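Local atomic coordinates of deferrochelatase (Vibrio cholerae, PDB entry 5DE0), a protein that binds heme b and, as a member of the dye-decolorizing peroxidase family, probably uses peroxide to oxidise its substrates. Residues F18-N29 / Q123-F134. Numbering follows the deposited sequence.
Sequences FALYTLLKVRQN and QDIEIVDETYGF
A classic beta bulge interrupts the antiparallel pairing of Phe18-Val26 with Ile125-Phe134: Val128 and Asp129 both face Leu23, whose O takes a good bond from Asp129 N at 3.0 Å and a weak one from Val128 N. Leu23 N returns a bond to Asp129 O. Leu20 holds CG anti to its N (chi1 169°), which carries CD1 across to the Tyr132 ring; this methyl packs its C-H groups on the pi face, toward the rim, 3.9 Å from the centroid. Tyr132 OH in turn bonds to Glu130 OE2, which also accepts from Val241 N of the second subunit. Strands 18-26 and 125-134 are the first and last of the N-terminal ferredoxin-like sheet, order 2-3-1-4, as in dimeric alpha/beta-barrel proteins. Gly133, lacking a CB that would collide with the ring, lets Tyr21 CE2 come within 4.1 Å of Gly133 N, while Tyr21 OH reaches His234 O in the C-terminal sheet. Past the bulge, toward the C-terminal end of strand 18-26, Ile125 CD1 meets Leu24 CD1 at 3.6 Å and Val26 CG2 at 3.7 Å. Asp124 holds the loop Arg27-Asn29 before helix 30-38: its O accepts from Arg27 N and Gln28 N, and its short carboxylate takes both amides on OD1, Gln28 NE2 at 3.0 Å and Asn29 ND2 at 2.9 Å, the asparagine from above the carboxylate plane.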
loop_
_atom_site.group_PDB
_atom_site.type_symbol
_atom_site.label_atom_id
_atom_site.label_comp_id
_atom_site.label_asym_id
_atom_site.label_seq_id
_atom_site.Cartn_x
_atom_site.Cartn_y
_atom_site.Cartn_z
ATOM N N PHE B 18 -0.240 10.511 -3.279
ATOM C CA PHE B 18 -0.273 9.511 -2.217
ATOM C C PHE B 18 -0.603 10.167 -0.885
ATOM O O PHE B 18 -0.225 11.312 -0.644
ATOM C CB PHE B 18 1.066 8.780 -2.116
ATOM C CG PHE B 18 1.542 8.210 -3.416
ATOM C CD1 PHE B 18 1.166 6.936 -3.804
ATOM C CD2 PHE B 18 2.364 8.949 -4.254
ATOM C CE1 PHE B 18 1.604 6.405 -5.007
ATOM C CE2 PHE B 18 2.804 8.426 -5.457
ATOM C CZ PHE B 18 2.424 7.151 -5.834
ATOM N N ALA B 19 -1.297 9.441 -0.016
ATOM C CA ALA B 19 -1.674 9.991 1.279
ATOM C C ALA B 19 -1.655 8.945 2.389
ATOM O O ALA B 19 -1.842 7.752 2.146
ATOM C CB ALA B 19 -3.044 10.637 1.197
ATOM N N LEU B 20 -1.423 9.410 3.612
ATOM C CA LEU B 20 -1.472 8.554 4.789
ATOM C C LEU B 20 -2.557 9.024 5.749
ATOM O O LEU B 20 -2.604 10.196 6.120
ATOM C CB LEU B 20 -0.119 8.535 5.502
ATOM C CG LEU B 20 -0.117 7.895 6.893
ATOM C CD1 LEU B 20 -0.481 6.423 6.807
ATOM C CD2 LEU B 20 1.231 8.084 7.571
ATOM N N TYR B 21 -3.430 8.105 6.143
ATOM C CA TYR B 21 -4.470 8.412 7.115
ATOM C C TYR B 21 -4.397 7.435 8.281
ATOM O O TYR B 21 -4.771 6.269 8.144
ATOM C CB TYR B 21 -5.855 8.350 6.477
ATOM C CG TYR B 21 -5.955 8.972 5.103
ATOM C CD1 TYR B 21 -6.220 10.326 4.948
ATOM C CD2 TYR B 21 -5.808 8.196 3.958
ATOM C CE1 TYR B 21 -6.326 10.892 3.691
ATOM C CE2 TYR B 21 -5.914 8.753 2.699
ATOM C CZ TYR B 21 -6.175 10.100 2.570
ATOM O OH TYR B 21 -6.279 10.658 1.315
ATOM N N THR B 22 -3.929 7.915 9.429
ATOM C CA THR B 22 -3.723 7.048 10.580
ATOM C C THR B 22 -4.628 7.417 11.753
ATOM O O THR B 22 -4.634 8.560 12.216
ATOM C CB THR B 22 -2.253 7.090 11.043
ATOM O OG1 THR B 22 -1.403 6.671 9.968
ATOM C CG2 THR B 22 -2.039 6.168 12.233
ATOM N N LEU B 23 -5.398 6.440 12.220
ATOM C CA LEU B 23 -6.209 6.598 13.420
ATOM C C LEU B 23 -5.578 5.800 14.555
ATOM O O LEU B 23 -5.322 4.605 14.410
ATOM C CB LEU B 23 -7.648 6.136 13.175
ATOM C CG LEU B 23 -8.422 6.817 12.042
ATOM C CD1 LEU B 23 -9.864 6.331 12.009
ATOM C CD2 LEU B 23 -8.372 8.325 12.185
ATOM N N LEU B 24 -5.322 6.454 15.684
ATOM C CA LEU B 24 -4.682 5.771 16.803
ATOM C C LEU B 24 -5.326 6.111 18.144
ATOM O O LEU B 24 -6.004 7.129 18.289
ATOM C CB LEU B 24 -3.182 6.097 16.837
ATOM C CG LEU B 24 -2.734 7.553 16.995
ATOM C CD1 LEU B 24 -2.478 7.894 18.455
ATOM C CD2 LEU B 24 -1.494 7.830 16.156
ATOM N N LYS B 25 -5.111 5.237 19.120
ATOM C CA LYS B 25 -5.626 5.427 20.467
ATOM C C LYS B 25 -4.458 5.579 21.434
ATOM O O LYS B 25 -3.458 4.871 21.318
ATOM C CB LYS B 25 -6.514 4.249 20.875
ATOM C CG LYS B 25 -7.268 4.439 22.178
ATOM C CD LYS B 25 -8.507 5.302 21.988
ATOM C CE LYS B 25 -9.241 5.503 23.307
ATOM N NZ LYS B 25 -10.426 6.392 23.163
ATOM N N VAL B 26 -4.579 6.506 22.379
ATOM C CA VAL B 26 -3.512 6.750 23.342
ATOM C C VAL B 26 -3.755 5.968 24.630
ATOM O O VAL B 26 -4.695 6.252 25.373
ATOM C CB VAL B 26 -3.381 8.247 23.665
ATOM C CG1 VAL B 26 -2.181 8.490 24.564
ATOM C CG2 VAL B 26 -3.261 9.053 22.379
ATOM N N ARG B 27 -2.901 4.984 24.889
ATOM C CA ARG B 27 -3.096 4.082 26.021
ATOM C C ARG B 27 -2.362 4.525 27.287
ATOM O O ARG B 27 -2.899 4.427 28.390
ATOM C CB ARG B 27 -2.662 2.664 25.640
ATOM C CG ARG B 27 -3.606 1.975 24.671
ATOM C CD ARG B 27 -5.044 2.059 25.172
ATOM N NE ARG B 27 -5.988 1.442 24.245
ATOM C CZ ARG B 27 -7.307 1.443 24.412
ATOM N NH1 ARG B 27 -7.846 2.032 25.470
ATOM N NH2 ARG B 27 -8.088 0.855 23.515
ATOM N N GLN B 28 -1.134 5.007 27.130
ATOM C CA GLN B 28 -0.345 5.445 28.276
ATOM C C GLN B 28 0.660 6.522 27.882
ATOM O O GLN B 28 0.788 6.853 26.702
ATOM C CB GLN B 28 0.385 4.259 28.909
ATOM C CG GLN B 28 1.363 3.572 27.972
ATOM C CD GLN B 28 2.245 2.559 28.676
ATOM O OE1 GLN B 28 1.910 2.065 29.754
ATOM N NE2 GLN B 28 3.384 2.247 28.070
ATOM N N ASN B 29 1.369 7.052 28.878
ATOM C CA ASN B 29 2.385 8.089 28.678
ATOM C C ASN B 29 1.905 9.221 27.780
ATOM O O ASN B 29 2.577 9.590 26.817
ATOM C CB ASN B 29 3.665 7.476 28.103
ATOM C CG ASN B 29 4.435 6.670 29.130
ATOM O OD1 ASN B 29 4.485 7.030 30.306
ATOM N ND2 ASN B 29 5.040 5.574 28.693
ATOM N N GLN B 123 4.879 1.821 22.226
ATOM C CA GLN B 123 4.252 1.025 23.279
ATOM C C GLN B 123 3.176 1.809 24.024
ATOM O O GLN B 123 2.406 1.247 24.805
ATOM C CB GLN B 123 5.310 0.526 24.265
ATOM C CG GLN B 123 6.362 -0.371 23.640
ATOM C CD GLN B 123 5.774 -1.644 23.063
ATOM O OE1 GLN B 123 5.761 -1.839 21.848
ATOM N NE2 GLN B 123 5.279 -2.517 23.935
ATOM N N ASP B 124 3.133 3.114 23.779
ATOM C CA ASP B 124 2.168 3.993 24.428
ATOM C C ASP B 124 0.906 4.133 23.584
ATOM O O ASP B 124 -0.084 4.717 24.020
ATOM C CB ASP B 124 2.782 5.375 24.674
ATOM C CG ASP B 124 4.153 5.300 25.322
ATOM O OD1 ASP B 124 4.369 4.406 26.168
ATOM O OD2 ASP B 124 5.016 6.137 24.978
ATOM N N ILE B 125 0.954 3.575 22.379
ATOM C CA ILE B 125 -0.053 3.827 21.355
ATOM C C ILE B 125 -0.575 2.535 20.732
ATOM O O ILE B 125 0.177 1.579 20.545
ATOM C CB ILE B 125 0.529 4.733 20.240
ATOM C CG1 ILE B 125 0.747 6.147 20.769
ATOM C CG2 ILE B 125 -0.376 4.782 19.022
ATOM C CD1 ILE B 125 -0.515 6.790 21.264
ATOM N N GLU B 126 -1.868 2.509 20.425
ATOM C CA GLU B 126 -2.417 1.465 19.572
ATOM C C GLU B 126 -3.016 2.071 18.310
ATOM O O GLU B 126 -3.956 2.863 18.378
ATOM C CB GLU B 126 -3.470 0.649 20.313
ATOM C CG GLU B 126 -4.172 -0.372 19.429
ATOM C CD GLU B 126 -5.109 -1.270 20.208
ATOM O OE1 GLU B 126 -4.951 -1.367 21.443
ATOM O OE2 GLU B 126 -6.010 -1.871 19.589
ATOM N N ILE B 127 -2.465 1.700 17.159
ATOM C CA ILE B 127 -2.965 2.188 15.880
ATOM C C ILE B 127 -4.231 1.437 15.475
ATOM O O ILE B 127 -4.173 0.271 15.087
ATOM C CB ILE B 127 -1.903 2.049 14.771
ATOM C CG1 ILE B 127 -0.633 2.821 15.148
ATOM C CG2 ILE B 127 -2.455 2.528 13.435
ATOM C CD1 ILE B 127 0.457 2.758 14.099
ATOM N N VAL B 128 -5.372 2.111 15.577
ATOM C CA VAL B 128 -6.664 1.497 15.287
ATOM C C VAL B 128 -6.832 1.231 13.794
ATOM O O VAL B 128 -7.382 0.205 13.391
ATOM C CB VAL B 128 -7.824 2.385 15.781
ATOM C CG1 VAL B 128 -9.165 1.711 15.525
ATOM C CG2 VAL B 128 -7.655 2.694 17.258
ATOM N N ASP B 129 -6.359 2.163 12.975
ATOM C CA ASP B 129 -6.433 2.014 11.530
ATOM C C ASP B 129 -5.283 2.762 10.862
ATOM O O ASP B 129 -4.895 3.845 11.297
ATOM C CB ASP B 129 -7.776 2.520 11.001
ATOM C CG ASP B 129 -8.213 1.809 9.730
ATOM O OD1 ASP B 129 -7.425 0.998 9.197
ATOM O OD2 ASP B 129 -9.342 2.066 9.259
ATOM N N GLU B 130 -4.739 2.171 9.804
ATOM C CA GLU B 130 -3.634 2.765 9.064
ATOM C C GLU B 130 -3.864 2.563 7.572
ATOM O O GLU B 130 -3.680 1.464 7.050
ATOM C CB GLU B 130 -2.299 2.149 9.497
ATOM C CG GLU B 130 -1.082 2.684 8.755
ATOM C CD GLU B 130 0.214 2.047 9.229
ATOM O OE1 GLU B 130 0.177 1.299 10.228
ATOM O OE2 GLU B 130 1.268 2.293 8.603
ATOM N N THR B 131 -4.276 3.626 6.891
ATOM C CA THR B 131 -4.652 3.516 5.487
ATOM C C THR B 131 -3.759 4.353 4.583
ATOM O O THR B 131 -3.619 5.563 4.775
ATOM C CB THR B 131 -6.116 3.942 5.266
ATOM O OG1 THR B 131 -6.957 3.281 6.217
ATOM C CG2 THR B 131 -6.567 3.585 3.860
ATOM N N TYR B 132 -3.157 3.697 3.596
ATOM C CA TYR B 132 -2.349 4.381 2.595
ATOM C C TYR B 132 -3.155 4.592 1.320
ATOM O O TYR B 132 -3.450 3.638 0.597
ATOM C CB TYR B 132 -1.076 3.590 2.296
ATOM C CG TYR B 132 -0.086 3.572 3.440
ATOM C CD1 TYR B 132 -0.141 2.586 4.417
ATOM C CD2 TYR B 132 0.902 4.542 3.543
ATOM C CE1 TYR B 132 0.759 2.565 5.464
ATOM C CE2 TYR B 132 1.808 4.530 4.589
ATOM C CZ TYR B 132 1.731 3.538 5.545
ATOM O OH TYR B 132 2.629 3.522 6.587
ATOM N N GLY B 133 -3.508 5.844 1.053
ATOM C CA GLY B 133 -4.294 6.181 -0.118
ATOM C C GLY B 133 -3.423 6.510 -1.314
ATOM O O GLY B 133 -2.261 6.893 -1.163
ATOM N N PHE B 134 -3.981 6.348 -2.509
ATOM C CA PHE B 134 -3.258 6.665 -3.731
ATOM C C PHE B 134 -4.202 7.188 -4.804
ATOM O O PHE B 134 -5.321 6.698 -4.951
ATOM C CB PHE B 134 -2.495 5.439 -4.249
ATOM C CG PHE B 134 -3.348 4.210 -4.425
ATOM C CD1 PHE B 134 -4.009 3.970 -5.619
ATOM C CD2 PHE B 134 -3.473 3.284 -3.401
ATOM C CE1 PHE B 134 -4.789 2.837 -5.784
ATOM C CE2 PHE B 134 -4.249 2.150 -3.560
ATOM C CZ PHE B 134 -4.906 1.925 -4.752
HETATM O O HOH W 1 -7.511 5.012 7.992
#